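Local coordinates for protein acyl-coa oxidase (Arabidopsis thaliana, PDB 1W07) that oxidises long- and medium-chain acyl-CoAs to 2-trans-enoyl-CoAs with FAD and molecular oxygen, releasing hydrogen peroxide in peroxisomal fatty-acid breakdown, at residues 101-106 with 125-130; 130-135 with 180-185; 173-178 with 237-242; 186-191 with 204-209. The protein carries 1 engineered substitution. All blocks are in the same frame, centred on the assembly; numbering follows the deposited sequence.

Contact 1. Residues 101-106 with 125-130; sequences LHWGMF and LANKMQ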
# COMPACT_ATOMS: atom_id res chain seq x y z
N LEU B 101 14.04 -19.98 -6.67
CA LEU B 101 14.86 -19.52 -7.78
C LEU B 101 15.59 -20.66 -8.47
O LEU B 101 15.80 -20.64 -9.68
CB LEU B 101 15.86 -18.46 -7.32
CG LEU B 101 15.33 -17.04 -7.10
CD1 LEU B 101 14.68 -16.55 -8.38
CD2 LEU B 101 14.33 -16.99 -5.96
N HIS B 102 15.98 -21.67 -7.69
CA HIS B 102 16.65 -22.83 -8.23
C HIS B 102 15.77 -23.50 -9.28
O HIS B 102 16.19 -23.72 -10.42
CB HIS B 102 16.94 -23.83 -7.11
CG HIS B 102 17.60 -25.08 -7.58
ND1 HIS B 102 18.94 -25.13 -7.92
CD2 HIS B 102 17.11 -26.33 -7.77
CE1 HIS B 102 19.24 -26.35 -8.30
NE2 HIS B 102 18.16 -27.10 -8.22
N TRP B 103 14.53 -23.83 -8.90
CA TRP B 103 13.57 -24.48 -9.79
C TRP B 103 12.87 -23.51 -10.75
O TRP B 103 12.51 -23.89 -11.87
CB TRP B 103 12.49 -25.20 -8.97
CG TRP B 103 12.97 -26.36 -8.15
CD1 TRP B 103 12.70 -26.60 -6.83
CD2 TRP B 103 13.79 -27.44 -8.59
NE1 TRP B 103 13.29 -27.77 -6.43
CE2 TRP B 103 13.97 -28.31 -7.49
CE3 TRP B 103 14.40 -27.77 -9.81
CZ2 TRP B 103 14.73 -29.48 -7.57
CZ3 TRP B 103 15.15 -28.94 -9.90
CH2 TRP B 103 15.31 -29.78 -8.78
N GLY B 104 12.66 -22.28 -10.31
CA GLY B 104 11.97 -21.32 -11.14
C GLY B 104 12.76 -20.51 -12.15
O GLY B 104 12.19 -20.01 -13.12
N MET B 105 14.06 -20.37 -11.93
CA MET B 105 14.90 -19.58 -12.84
C MET B 105 16.19 -20.26 -13.28
O MET B 105 16.49 -20.32 -14.48
CB MET B 105 15.24 -18.24 -12.18
CG MET B 105 14.03 -17.35 -11.90
SD MET B 105 13.10 -16.87 -13.39
CE MET B 105 13.93 -15.29 -13.81
N PHE B 106 16.97 -20.74 -12.32
CA PHE B 106 18.24 -21.39 -12.62
C PHE B 106 18.05 -22.54 -13.60
O PHE B 106 18.71 -22.60 -14.64
CB PHE B 106 18.88 -21.89 -11.33
CG PHE B 106 20.22 -22.55 -11.53
CD1 PHE B 106 21.30 -21.81 -11.99
CD2 PHE B 106 20.39 -23.90 -11.26
CE1 PHE B 106 22.54 -22.40 -12.17
CE2 PHE B 106 21.63 -24.51 -11.44
CZ PHE B 106 22.71 -23.75 -11.90
N LEU B 125 22.82 -32.39 -12.28
CA LEU B 125 23.28 -31.93 -10.97
C LEU B 125 22.19 -31.12 -10.27
O LEU B 125 21.90 -31.35 -9.09
CB LEU B 125 24.53 -31.06 -11.14
CG LEU B 125 25.78 -31.74 -11.70
CD1 LEU B 125 26.88 -30.71 -11.84
CD2 LEU B 125 26.21 -32.88 -10.79
N ALA B 126 21.60 -30.18 -11.00
CA ALA B 126 20.56 -29.31 -10.45
C ALA B 126 19.31 -30.08 -10.04
O ALA B 126 18.74 -29.85 -8.97
CB ALA B 126 20.19 -28.23 -11.47
N ASN B 127 18.88 -31.00 -10.89
CA ASN B 127 17.69 -31.78 -10.58
C ASN B 127 17.87 -32.67 -9.36
O ASN B 127 16.91 -32.96 -8.66
CB ASN B 127 17.26 -32.61 -11.78
CG ASN B 127 16.75 -31.75 -12.91
OD1 ASN B 127 16.19 -30.68 -12.68
ND2 ASN B 127 16.91 -32.22 -14.14
N LYS B 128 19.11 -33.09 -9.10
CA LYS B 128 19.40 -33.93 -7.95
C LYS B 128 19.82 -33.05 -6.78
O LYS B 128 19.96 -33.50 -5.65
CB LYS B 128 20.51 -34.93 -8.28
N MET B 129 20.02 -31.77 -7.08
CA MET B 129 20.42 -30.79 -6.07
C MET B 129 21.85 -31.00 -5.58
O MET B 129 22.16 -30.68 -4.43
CB MET B 129 19.46 -30.83 -4.88
CG MET B 129 17.98 -30.67 -5.24
SD MET B 129 17.40 -28.96 -5.26
CE MET B 129 17.99 -28.40 -3.72
N GLN B 130 22.72 -31.54 -6.44
CA GLN B 130 24.12 -31.73 -6.07
C GLN B 130 24.76 -30.35 -6.12
O GLN B 130 25.90 -30.15 -5.70
CB GLN B 130 24.82 -32.68 -7.06
CG GLN B 130 24.19 -34.07 -7.13
CD GLN B 130 24.95 -34.99 -8.06
OE1 GLN B 130 26.09 -35.36 -7.78
NE2 GLN B 130 24.33 -35.36 -9.17
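His102 carries the one hydrogen bond between two helices of the N-terminal region. Its ring stands with CG anti to the backbone N (chi1 179°), and NE2 donates to Ala126 O at 2.9 Å. The acceptor lies in the imidazole plane, although the donor approaches from above the plane of the carbonyl group. Ala126 also offers its methyl: CB sits 3.8 Å from His102 CE1 and 4.0 Å from the edge of Phe106 at CE2. Met129, its chain bent at both chi2 and chi3, brings SD up obliquely to two rings, 3.6 Å from His102 NE2 and equally far from Trp103 CZ2, a Met-aromatic contact. The Trp103 ring takes His102 CD2 over its centre on one face, and its rim atom CZ3 meets Asn127 OD1 at 3.4 Å. Farther out, a Schellman motif ends helix 116-128: Gln130 N bonds back to Leu125 O at 2.8 Å, and Met129 is the C-prime residue with phi 70°. Val654 of the second subunit packs on Met129. ND1 of His102 accepts a hydrogen bond from Gly133 N, so the ring joins both helices to strand 133-136. With ND1 accepting and NE2 donating, the imidazole is probably neutral and protonated on NE2.

Contact 2. Residues 130-135 with 180-185; sequences QIIGCY and GKVSTH. With FAD (flavin-adenine dinucleotide), chain I.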
# COMPACT_ATOMS: atom_id res chain seq x y z
N GLN B 130 22.72 -31.54 -6.44
CA GLN B 130 24.12 -31.73 -6.07
C GLN B 130 24.76 -30.35 -6.12
O GLN B 130 25.90 -30.15 -5.70
CB GLN B 130 24.82 -32.68 -7.06
CG GLN B 130 24.19 -34.07 -7.13
CD GLN B 130 24.95 -34.99 -8.06
OE1 GLN B 130 26.09 -35.36 -7.78
NE2 GLN B 130 24.33 -35.36 -9.17
N ILE B 131 23.99 -29.41 -6.66
CA ILE B 131 24.39 -28.00 -6.73
C ILE B 131 23.10 -27.19 -6.55
O ILE B 131 22.00 -27.68 -6.80
CB ILE B 131 25.02 -27.63 -8.08
CG1 ILE B 131 23.99 -27.77 -9.19
CG2 ILE B 131 26.23 -28.51 -8.35
CD1 ILE B 131 24.43 -27.16 -10.50
N ILE B 132 23.25 -25.95 -6.09
CA ILE B 132 22.11 -25.06 -5.89
C ILE B 132 22.42 -23.78 -6.65
O ILE B 132 23.42 -23.11 -6.40
CB ILE B 132 21.89 -24.77 -4.37
CG1 ILE B 132 21.48 -26.05 -3.65
CG2 ILE B 132 20.79 -23.73 -4.19
CD1 ILE B 132 21.36 -25.91 -2.15
N GLY B 133 21.56 -23.45 -7.61
CA GLY B 133 21.79 -22.28 -8.42
C GLY B 133 20.80 -21.15 -8.26
O GLY B 133 19.69 -21.34 -7.74
N CYS B 134 21.21 -19.97 -8.72
CA CYS B 134 20.37 -18.78 -8.64
C CYS B 134 20.49 -18.06 -9.98
O CYS B 134 21.33 -18.42 -10.80
CB CYS B 134 20.83 -17.88 -7.50
SG CYS B 134 22.58 -17.40 -7.53
N TYR B 135 19.65 -17.05 -10.19
CA TYR B 135 19.62 -16.26 -11.42
C TYR B 135 20.25 -14.90 -11.15
O TYR B 135 19.59 -13.99 -10.65
CB TYR B 135 18.16 -16.08 -11.86
CG TYR B 135 17.96 -15.61 -13.28
CD1 TYR B 135 18.06 -16.50 -14.34
CD2 TYR B 135 17.69 -14.27 -13.56
CE1 TYR B 135 17.90 -16.07 -15.65
CE2 TYR B 135 17.53 -13.84 -14.87
CZ TYR B 135 17.64 -14.74 -15.91
OH TYR B 135 17.51 -14.31 -17.21
N GLY B 180 22.50 -14.83 -1.75
CA GLY B 180 23.09 -14.37 -0.51
C GLY B 180 23.91 -15.33 0.33
O GLY B 180 25.01 -15.00 0.76
N LYS B 181 23.37 -16.52 0.59
CA LYS B 181 24.08 -17.47 1.42
C LYS B 181 23.98 -18.92 0.97
O LYS B 181 24.79 -19.75 1.38
CB LYS B 181 23.57 -17.37 2.86
CG LYS B 181 23.77 -16.00 3.52
CD LYS B 181 25.25 -15.64 3.70
CE LYS B 181 25.43 -14.17 4.05
NZ LYS B 181 26.87 -13.78 4.12
N VAL B 182 23.02 -19.24 0.10
CA VAL B 182 22.82 -20.63 -0.29
C VAL B 182 23.44 -21.16 -1.57
O VAL B 182 24.17 -22.15 -1.52
CB VAL B 182 21.32 -20.94 -0.33
CG1 VAL B 182 21.08 -22.45 -0.63
CG2 VAL B 182 20.71 -20.53 1.00
N SER B 183 23.14 -20.53 -2.69
CA SER B 183 23.62 -21.01 -3.97
C SER B 183 25.11 -21.26 -4.05
O SER B 183 25.93 -20.48 -3.55
CB SER B 183 23.21 -20.05 -5.09
OG SER B 183 21.81 -20.11 -5.31
N THR B 184 25.46 -22.39 -4.66
CA THR B 184 26.86 -22.75 -4.84
C THR B 184 27.26 -22.37 -6.26
O THR B 184 28.44 -22.14 -6.54
CB THR B 184 27.09 -24.27 -4.66
OG1 THR B 184 26.34 -25.00 -5.64
CG2 THR B 184 26.68 -24.72 -3.27
N HIS B 185 26.26 -22.29 -7.14
CA HIS B 185 26.47 -21.96 -8.54
C HIS B 185 25.43 -20.92 -8.98
O HIS B 185 24.45 -20.65 -8.28
CB HIS B 185 26.31 -23.20 -9.44
CG HIS B 185 27.39 -24.24 -9.26
ND1 HIS B 185 27.52 -24.98 -8.11
CD2 HIS B 185 28.39 -24.63 -10.08
CE1 HIS B 185 28.56 -25.79 -8.23
NE2 HIS B 185 29.10 -25.60 -9.42
PA FAD I . 13.92 0.86 -12.71
O1A FAD I . 13.67 0.12 -13.96
O2A FAD I . 15.21 1.55 -12.55
O5B FAD I . 12.72 1.91 -12.50
C5B FAD I . 12.73 2.84 -11.41
C4B FAD I . 11.70 3.94 -11.66
O4B FAD I . 12.01 4.56 -12.92
C3B FAD I . 10.29 3.36 -11.80
O3B FAD I . 9.32 4.35 -11.44
C2B FAD I . 10.22 3.05 -13.29
O2B FAD I . 8.87 3.12 -13.75
C1B FAD I . 10.97 4.25 -13.86
N9A FAD I . 11.53 3.95 -15.20
C8A FAD I . 12.61 3.21 -15.45
N7A FAD I . 12.81 3.15 -16.77
C5A FAD I . 11.85 3.84 -17.36
C6A FAD I . 11.55 4.14 -18.69
N6A FAD I . 12.26 3.61 -19.69
N1A FAD I . 10.45 4.96 -18.96
C2A FAD I . 9.67 5.45 -17.90
N3A FAD I . 9.98 5.14 -16.66
C4A FAD I . 11.04 4.36 -16.36
N1 FAD I . 16.95 -9.91 -10.34
C2 FAD I . 17.66 -11.04 -10.75
O2 FAD I . 18.46 -10.96 -11.69
N3 FAD I . 17.47 -12.26 -10.08
C4 FAD I . 16.58 -12.33 -9.00
O4 FAD I . 16.40 -13.41 -8.43
C4X FAD I . 15.89 -11.20 -8.59
N5 FAD I . 15.06 -11.24 -7.46
C5X FAD I . 14.37 -10.10 -7.02
C6 FAD I . 13.64 -10.13 -5.84
C7 FAD I . 13.06 -8.97 -5.35
C7M FAD I . 12.27 -9.05 -4.04
C8 FAD I . 13.20 -7.77 -6.04
C8M FAD I . 12.56 -6.48 -5.52
C9 FAD I . 13.92 -7.74 -7.23
C9A FAD I . 14.51 -8.90 -7.73
N10 FAD I . 15.30 -8.87 -8.89
C10 FAD I . 16.06 -9.99 -9.26
C1' FAD I . 15.45 -7.63 -9.68
C2' FAD I . 14.20 -7.40 -10.54
O2' FAD I . 13.94 -8.56 -11.34
C3' FAD I . 14.27 -6.17 -11.45
O3' FAD I . 15.40 -6.28 -12.31
C4' FAD I . 14.37 -4.86 -10.66
O4' FAD I . 13.63 -4.92 -9.44
C5' FAD I . 13.85 -3.72 -11.53
O5' FAD I . 13.77 -2.51 -10.76
P FAD I . 14.75 -1.28 -11.06
O1P FAD I . 15.41 -0.94 -9.78
O2P FAD I . 15.59 -1.61 -12.23
O3P FAD I . 13.70 -0.13 -11.45
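Thr184 turns OG1 between its backbone N and carbonyl carbon (chi1 61°), which places the hydroxyl between two groups. Ile132 N-H gives a nearly straight hydrogen bond to Thr184 OG1, 3.3 Å and 173°, while ND1 of His185 is hydrogen-bonded to the same oxygen at 2.7 Å, in the imidazole plane, which helps set the rotation of the ring. Ile131 crosses the ring at about a right angle: CG2 touches His185 CE1 at 3.6 Å, and CD1 lies over one face toward the rim. Ile132 points another way, with CG2 and CD1 both against Val182 CG1. Its carbonyl oxygen is gripped twice, by Thr184 N at 2.8 Å and His185 N at 3.0 Å, so two consecutive amides share one acceptor. Beyond them Cys134 CB rests 3.3 Å from Ser183 OG, a hydroxyl bonded to Gly178 O. Strand 133-136 then runs on to the flavin, where Tyr135 O accepts from FAD N3 at 2.8 Å. The contact joins the chain leaving helix 116-128 to the beta sheet of the middle domain. Phe106 of helix 98-113 and Trp122 of helix 116-128 pack on Ile131, Tyr98 of helix 98-113 and Leu655 of the second subunit on Ile132, and helix 58-78 lies against Val182.

Contact 3. Residues 173-178 with 237-242; sequences KWWPGG and MDNGFL. With FAD (flavin-adenine dinucleotide), chain I.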
# COMPACT_ATOMS: atom_id res chain seq x y z
N LYS B 173 26.31 -7.57 -8.82
CA LYS B 173 25.00 -8.22 -8.94
C LYS B 173 24.29 -7.84 -7.65
O LYS B 173 24.91 -7.76 -6.59
CB LYS B 173 25.14 -9.74 -9.05
CG LYS B 173 25.81 -10.19 -10.33
CD LYS B 173 25.05 -9.63 -11.53
CE LYS B 173 25.74 -9.96 -12.84
NZ LYS B 173 25.02 -9.43 -14.04
N TRP B 174 22.98 -7.61 -7.74
CA TRP B 174 22.22 -7.16 -6.58
C TRP B 174 20.75 -7.55 -6.75
O TRP B 174 20.14 -7.20 -7.76
CB TRP B 174 22.38 -5.64 -6.48
CG TRP B 174 21.92 -5.01 -5.19
CD1 TRP B 174 20.64 -4.66 -4.85
CD2 TRP B 174 22.73 -4.70 -4.05
NE1 TRP B 174 20.61 -4.17 -3.58
CE2 TRP B 174 21.88 -4.18 -3.06
CE3 TRP B 174 24.10 -4.83 -3.78
CZ2 TRP B 174 22.36 -3.77 -1.80
CZ3 TRP B 174 24.58 -4.43 -2.53
CH2 TRP B 174 23.70 -3.91 -1.56
N TRP B 175 20.24 -8.29 -5.76
CA TRP B 175 18.86 -8.80 -5.67
C TRP B 175 18.64 -10.30 -5.87
O TRP B 175 17.66 -10.85 -5.36
CB TRP B 175 17.89 -8.04 -6.60
CG TRP B 175 17.37 -6.77 -5.99
CD1 TRP B 175 17.64 -5.50 -6.37
CD2 TRP B 175 16.61 -6.67 -4.77
NE1 TRP B 175 17.11 -4.60 -5.46
CE2 TRP B 175 16.48 -5.30 -4.47
CE3 TRP B 175 16.05 -7.62 -3.90
CZ2 TRP B 175 15.80 -4.85 -3.33
CZ3 TRP B 175 15.37 -7.17 -2.77
CH2 TRP B 175 15.26 -5.79 -2.50
N PRO B 176 19.52 -11.00 -6.63
CA PRO B 176 19.31 -12.42 -6.85
C PRO B 176 18.91 -13.27 -5.63
O PRO B 176 19.65 -13.38 -4.66
CB PRO B 176 20.63 -12.86 -7.47
CG PRO B 176 20.94 -11.67 -8.36
CD PRO B 176 20.70 -10.52 -7.38
N GLY B 177 17.72 -13.86 -5.69
CA GLY B 177 17.24 -14.71 -4.60
C GLY B 177 18.08 -15.98 -4.53
O GLY B 177 18.40 -16.56 -5.56
N GLY B 178 18.44 -16.39 -3.31
CA GLY B 178 19.23 -17.60 -3.10
C GLY B 178 20.72 -17.42 -3.30
O GLY B 178 21.52 -18.35 -3.10
N MET B 237 14.20 -15.06 2.38
CA MET B 237 14.95 -15.21 1.14
C MET B 237 16.29 -14.50 1.27
O MET B 237 16.36 -13.39 1.79
CB MET B 237 14.17 -14.58 -0.03
CG MET B 237 14.87 -14.62 -1.41
SD MET B 237 14.85 -16.28 -2.18
CE MET B 237 13.15 -16.41 -2.79
N ASP B 238 17.35 -15.17 0.83
CA ASP B 238 18.67 -14.56 0.89
C ASP B 238 19.00 -13.86 -0.42
O ASP B 238 19.74 -14.39 -1.25
CB ASP B 238 19.75 -15.61 1.20
CG ASP B 238 19.70 -16.80 0.27
OD1 ASP B 238 20.78 -17.24 -0.17
OD2 ASP B 238 18.59 -17.30 -0.01
N ASN B 239 18.42 -12.67 -0.62
CA ASN B 239 18.71 -11.90 -1.83
C ASN B 239 20.11 -11.35 -1.63
O ASN B 239 20.43 -10.82 -0.56
CB ASN B 239 17.70 -10.76 -2.01
CG ASN B 239 16.30 -11.27 -2.28
OD1 ASN B 239 15.47 -11.36 -1.38
ND2 ASN B 239 16.04 -11.65 -3.53
N GLY B 240 20.96 -11.50 -2.63
CA GLY B 240 22.31 -11.05 -2.40
C GLY B 240 23.00 -10.21 -3.43
O GLY B 240 22.41 -9.76 -4.42
N PHE B 241 24.27 -9.95 -3.16
CA PHE B 241 25.07 -9.19 -4.09
C PHE B 241 26.21 -10.11 -4.48
O PHE B 241 26.45 -11.13 -3.83
CB PHE B 241 25.57 -7.90 -3.43
CG PHE B 241 26.37 -8.12 -2.18
CD1 PHE B 241 27.71 -8.49 -2.25
CD2 PHE B 241 25.79 -7.94 -0.93
CE1 PHE B 241 28.47 -8.67 -1.08
CE2 PHE B 241 26.52 -8.11 0.24
CZ PHE B 241 27.87 -8.48 0.16
N LEU B 242 26.89 -9.78 -5.57
CA LEU B 242 27.98 -10.63 -6.05
C LEU B 242 28.91 -9.83 -6.93
O LEU B 242 28.47 -9.16 -7.86
CB LEU B 242 27.42 -11.81 -6.84
CG LEU B 242 28.39 -12.73 -7.60
CD1 LEU B 242 29.36 -13.37 -6.63
CD2 LEU B 242 27.60 -13.80 -8.33
PA FAD I . 13.92 0.86 -12.71
O1A FAD I . 13.67 0.12 -13.96
O2A FAD I . 15.21 1.55 -12.55
O5B FAD I . 12.72 1.91 -12.50
C5B FAD I . 12.73 2.84 -11.41
C4B FAD I . 11.70 3.94 -11.66
O4B FAD I . 12.01 4.56 -12.92
C3B FAD I . 10.29 3.36 -11.80
O3B FAD I . 9.32 4.35 -11.44
C2B FAD I . 10.22 3.05 -13.29
O2B FAD I . 8.87 3.12 -13.75
C1B FAD I . 10.97 4.25 -13.86
N9A FAD I . 11.53 3.95 -15.20
C8A FAD I . 12.61 3.21 -15.45
N7A FAD I . 12.81 3.15 -16.77
C5A FAD I . 11.85 3.84 -17.36
C6A FAD I . 11.55 4.14 -18.69
N6A FAD I . 12.26 3.61 -19.69
N1A FAD I . 10.45 4.96 -18.96
C2A FAD I . 9.67 5.45 -17.90
N3A FAD I . 9.98 5.14 -16.66
C4A FAD I . 11.04 4.36 -16.36
N1 FAD I . 16.95 -9.91 -10.34
C2 FAD I . 17.66 -11.04 -10.75
O2 FAD I . 18.46 -10.96 -11.69
N3 FAD I . 17.47 -12.26 -10.08
C4 FAD I . 16.58 -12.33 -9.00
O4 FAD I . 16.40 -13.41 -8.43
C4X FAD I . 15.89 -11.20 -8.59
N5 FAD I . 15.06 -11.24 -7.46
C5X FAD I . 14.37 -10.10 -7.02
C6 FAD I . 13.64 -10.13 -5.84
C7 FAD I . 13.06 -8.97 -5.35
C7M FAD I . 12.27 -9.05 -4.04
C8 FAD I . 13.20 -7.77 -6.04
C8M FAD I . 12.56 -6.48 -5.52
C9 FAD I . 13.92 -7.74 -7.23
C9A FAD I . 14.51 -8.90 -7.73
N10 FAD I . 15.30 -8.87 -8.89
C10 FAD I . 16.06 -9.99 -9.26
C1' FAD I . 15.45 -7.63 -9.68
C2' FAD I . 14.20 -7.40 -10.54
O2' FAD I . 13.94 -8.56 -11.34
C3' FAD I . 14.27 -6.17 -11.45
O3' FAD I . 15.40 -6.28 -12.31
C4' FAD I . 14.37 -4.86 -10.66
O4' FAD I . 13.63 -4.92 -9.44
C5' FAD I . 13.85 -3.72 -11.53
O5' FAD I . 13.77 -2.51 -10.76
P FAD I . 14.75 -1.28 -11.06
O1P FAD I . 15.41 -0.94 -9.78
O2P FAD I . 15.59 -1.61 -12.23
O3P FAD I . 13.70 -0.13 -11.45
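Strands 173-174 and 240-244 pair antiparallel in the beta-rich middle domain of the acyl-CoA oxidase fold, and the turns that follow 173-174 and precede 240-244 line the flavin pocket. Every touching residue is buried, and the packing is uneven. Phe241 holds its ring in the crowded position between backbone N and carbonyl carbon (chi1 58°), and its CB presses on Trp174 CE3 at 3.4 Å. The rings themselves are looser: with planes 20° apart they slide past each other and barely overlap, the centroids of Phe241 and the six-membered ring of Trp174 lying 5.9 Å apart; Phe630 of the second subunit meets both edge-to-face. On the other face of this sheet the Lys173 and Leu242 side chains run side by side, with Lys173 N bonded to Leu242 O at 2.8 Å.

Toward the cofactor Trp175 and Asn239 are held tightly. Trp175 N donates to Gly240 O, and Asn239 ND2 reaches back to Trp175 O at 2.6 Å, the carbonyl lying near the amide plane. The Asn239 amide thus sits at the edge of the Trp175 indole. One indole face takes the dimethylbenzene end of the flavin, with FAD C8 3.5 Å above the plane; Trp174 NE1 lies over the opposite face. Met237 SD rests 3.7 Å from Gly177 CA. The Gly177 amide, which would help polarise the flavin carbonyl, gives its N-H to FAD O4 at 3.1 Å and 165°.

Contact 4. Residues 186-191 with 204-209; sequences AVVYAR and FIVQLR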
# COMPACT_ATOMS: atom_id res chain seq x y z
N ALA B 186 25.64 -20.37 -10.17
CA ALA B 186 24.69 -19.40 -10.68
C ALA B 186 24.83 -19.12 -12.15
O ALA B 186 25.92 -19.25 -12.72
CB ALA B 186 24.82 -18.09 -9.91
N VAL B 187 23.72 -18.76 -12.78
CA VAL B 187 23.79 -18.38 -14.17
C VAL B 187 24.02 -16.86 -14.14
O VAL B 187 23.13 -16.10 -13.73
CB VAL B 187 22.48 -18.69 -14.92
CG1 VAL B 187 22.52 -18.06 -16.31
CG2 VAL B 187 22.31 -20.19 -15.04
N VAL B 188 25.22 -16.44 -14.52
CA VAL B 188 25.55 -15.01 -14.52
C VAL B 188 25.42 -14.39 -15.91
O VAL B 188 25.86 -14.97 -16.91
CB VAL B 188 26.99 -14.77 -14.01
CG1 VAL B 188 27.32 -13.25 -14.03
CG2 VAL B 188 27.16 -15.38 -12.61
N TYR B 189 24.80 -13.21 -15.97
CA TYR B 189 24.63 -12.51 -17.24
C TYR B 189 25.59 -11.33 -17.33
O TYR B 189 25.68 -10.50 -16.42
CB TYR B 189 23.17 -12.06 -17.42
CG TYR B 189 22.23 -13.23 -17.66
CD1 TYR B 189 21.72 -13.97 -16.60
CD2 TYR B 189 21.94 -13.67 -18.96
CE1 TYR B 189 20.95 -15.11 -16.81
CE2 TYR B 189 21.18 -14.82 -19.19
CZ TYR B 189 20.68 -15.53 -18.11
OH TYR B 189 19.98 -16.70 -18.31
N ALA B 190 26.34 -11.28 -18.42
CA ALA B 190 27.33 -10.24 -18.63
C ALA B 190 27.52 -10.00 -20.12
O ALA B 190 27.07 -10.78 -20.95
CB ALA B 190 28.67 -10.65 -18.00
N ARG B 191 28.20 -8.90 -20.43
CA ARG B 191 28.48 -8.55 -21.81
C ARG B 191 29.52 -9.52 -22.36
O ARG B 191 30.61 -9.65 -21.80
CB ARG B 191 29.03 -7.12 -21.88
CG ARG B 191 28.26 -6.12 -21.01
CD ARG B 191 28.54 -4.69 -21.43
NE ARG B 191 27.90 -4.38 -22.70
CZ ARG B 191 26.63 -4.00 -22.82
NH1 ARG B 191 25.86 -3.86 -21.75
NH2 ARG B 191 26.12 -3.80 -24.03
N PHE B 204 26.20 -17.16 -18.44
CA PHE B 204 27.38 -17.96 -18.12
C PHE B 204 27.20 -18.66 -16.77
O PHE B 204 26.75 -18.05 -15.80
CB PHE B 204 28.62 -17.06 -18.05
CG PHE B 204 28.89 -16.30 -19.32
CD1 PHE B 204 29.84 -16.75 -20.23
CD2 PHE B 204 28.18 -15.13 -19.61
CE1 PHE B 204 30.09 -16.04 -21.41
CE2 PHE B 204 28.42 -14.42 -20.79
CZ PHE B 204 29.38 -14.88 -21.69
N ILE B 205 27.56 -19.94 -16.70
CA ILE B 205 27.47 -20.68 -15.44
C ILE B 205 28.74 -20.43 -14.65
O ILE B 205 29.84 -20.59 -15.17
CB ILE B 205 27.32 -22.20 -15.69
CG1 ILE B 205 25.98 -22.48 -16.38
CG2 ILE B 205 27.45 -22.98 -14.37
CD1 ILE B 205 25.79 -23.93 -16.78
N VAL B 206 28.58 -20.02 -13.40
CA VAL B 206 29.72 -19.74 -12.54
C VAL B 206 29.55 -20.35 -11.16
O VAL B 206 28.49 -20.23 -10.55
CB VAL B 206 29.91 -18.23 -12.36
CG1 VAL B 206 31.23 -17.96 -11.66
CG2 VAL B 206 29.83 -17.53 -13.71
N GLN B 207 30.59 -21.02 -10.66
CA GLN B 207 30.53 -21.62 -9.33
C GLN B 207 30.91 -20.53 -8.35
O GLN B 207 31.93 -19.87 -8.51
CB GLN B 207 31.49 -22.81 -9.22
CG GLN B 207 31.60 -23.36 -7.80
CD GLN B 207 32.30 -24.71 -7.73
OE1 GLN B 207 32.96 -25.14 -8.67
NE2 GLN B 207 32.14 -25.39 -6.60
N LEU B 208 30.08 -20.37 -7.33
CA LEU B 208 30.27 -19.34 -6.31
C LEU B 208 30.90 -19.86 -5.03
O LEU B 208 31.75 -19.20 -4.44
CB LEU B 208 28.91 -18.70 -5.99
CG LEU B 208 28.09 -18.22 -7.20
CD1 LEU B 208 26.71 -17.73 -6.75
CD2 LEU B 208 28.86 -17.12 -7.93
N ARG B 209 30.46 -21.05 -4.61
CA ARG B 209 30.96 -21.63 -3.38
C ARG B 209 31.41 -23.08 -3.54
O ARG B 209 30.89 -23.83 -4.38
CB ARG B 209 29.87 -21.60 -2.30
CG ARG B 209 29.39 -20.21 -1.90
CD ARG B 209 28.22 -20.31 -0.93
NE ARG B 209 27.61 -19.01 -0.65
CZ ARG B 209 28.06 -18.14 0.24
NH1 ARG B 209 29.14 -18.42 0.97
NH2 ARG B 209 27.43 -16.99 0.41
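In both Val188 and Val206, CG1 is anti to the backbone N (chi1 180° and -171°), leaving CG2 beside it. The two CG2 methyls consequently meet across the strands at 3.6 Å, the side chains crossing obliquely. Phe204 swings CG anti to its carbonyl carbon (chi1 -58°), and this lays the ring edge-on along the partner backbone: CD2 comes 3.6 Å from Val188 O, nearly in the ring plane, and CE2 3.9 Å from Ala190 O. The side chains of Val188, Phe204 and Val206 share one face of the sheet with Ala186; Val187 and Ile205 occupy the other. The segments are the two arms of the hairpin 185-194/197-207 in the middle domain. Val188 and Phe204 form a hydrogen-bonded antiparallel pair, with Val188 N to Phe204 O only 2.6 Å and the return bond Phe204 N to Val188 O 2.7 Å. Val187 and Ile205 follow as a non-hydrogen-bonded pair. Ala186 and Val206 again exchange two bonds, both 2.9 Å, from Ala186 N to Val206 O and from Val206 N to Ala186 O. Past the strand end, Leu208 turns CD1 onto Ala186 CB at 3.7 Å. Phe244 of strand 240-244 packs against Val188 and Val206, and Phe162 meets the Phe204 ring edge-to-face.

In the fold
Contacts 2 and 3 both touch the flavin, and their centres are 10 Å apart; Lys181 N, 2.8 Å from Asp238 OD1, links them. Contact 1 adjoins contact 2, their centres 8 Å apart, with Phe106 CG 3.5 Å from Gly133 CA. Its segment 101-106 approaches the pocket too: Leu101 touches FAD, and Met105 touches Glu424, the inferred proton acceptor. Contact 4 is more remote, the Val187 side chain about 9 Å from the cofactor. It continues contact 2 through Thr184 O and Leu208 N, only 2.5 Å apart, and is tied to contact 3 by Lys173 NZ, 2.7 Å from Tyr189 O. Along the chain, contact 4 is nested inside the loop that contact 3 closes.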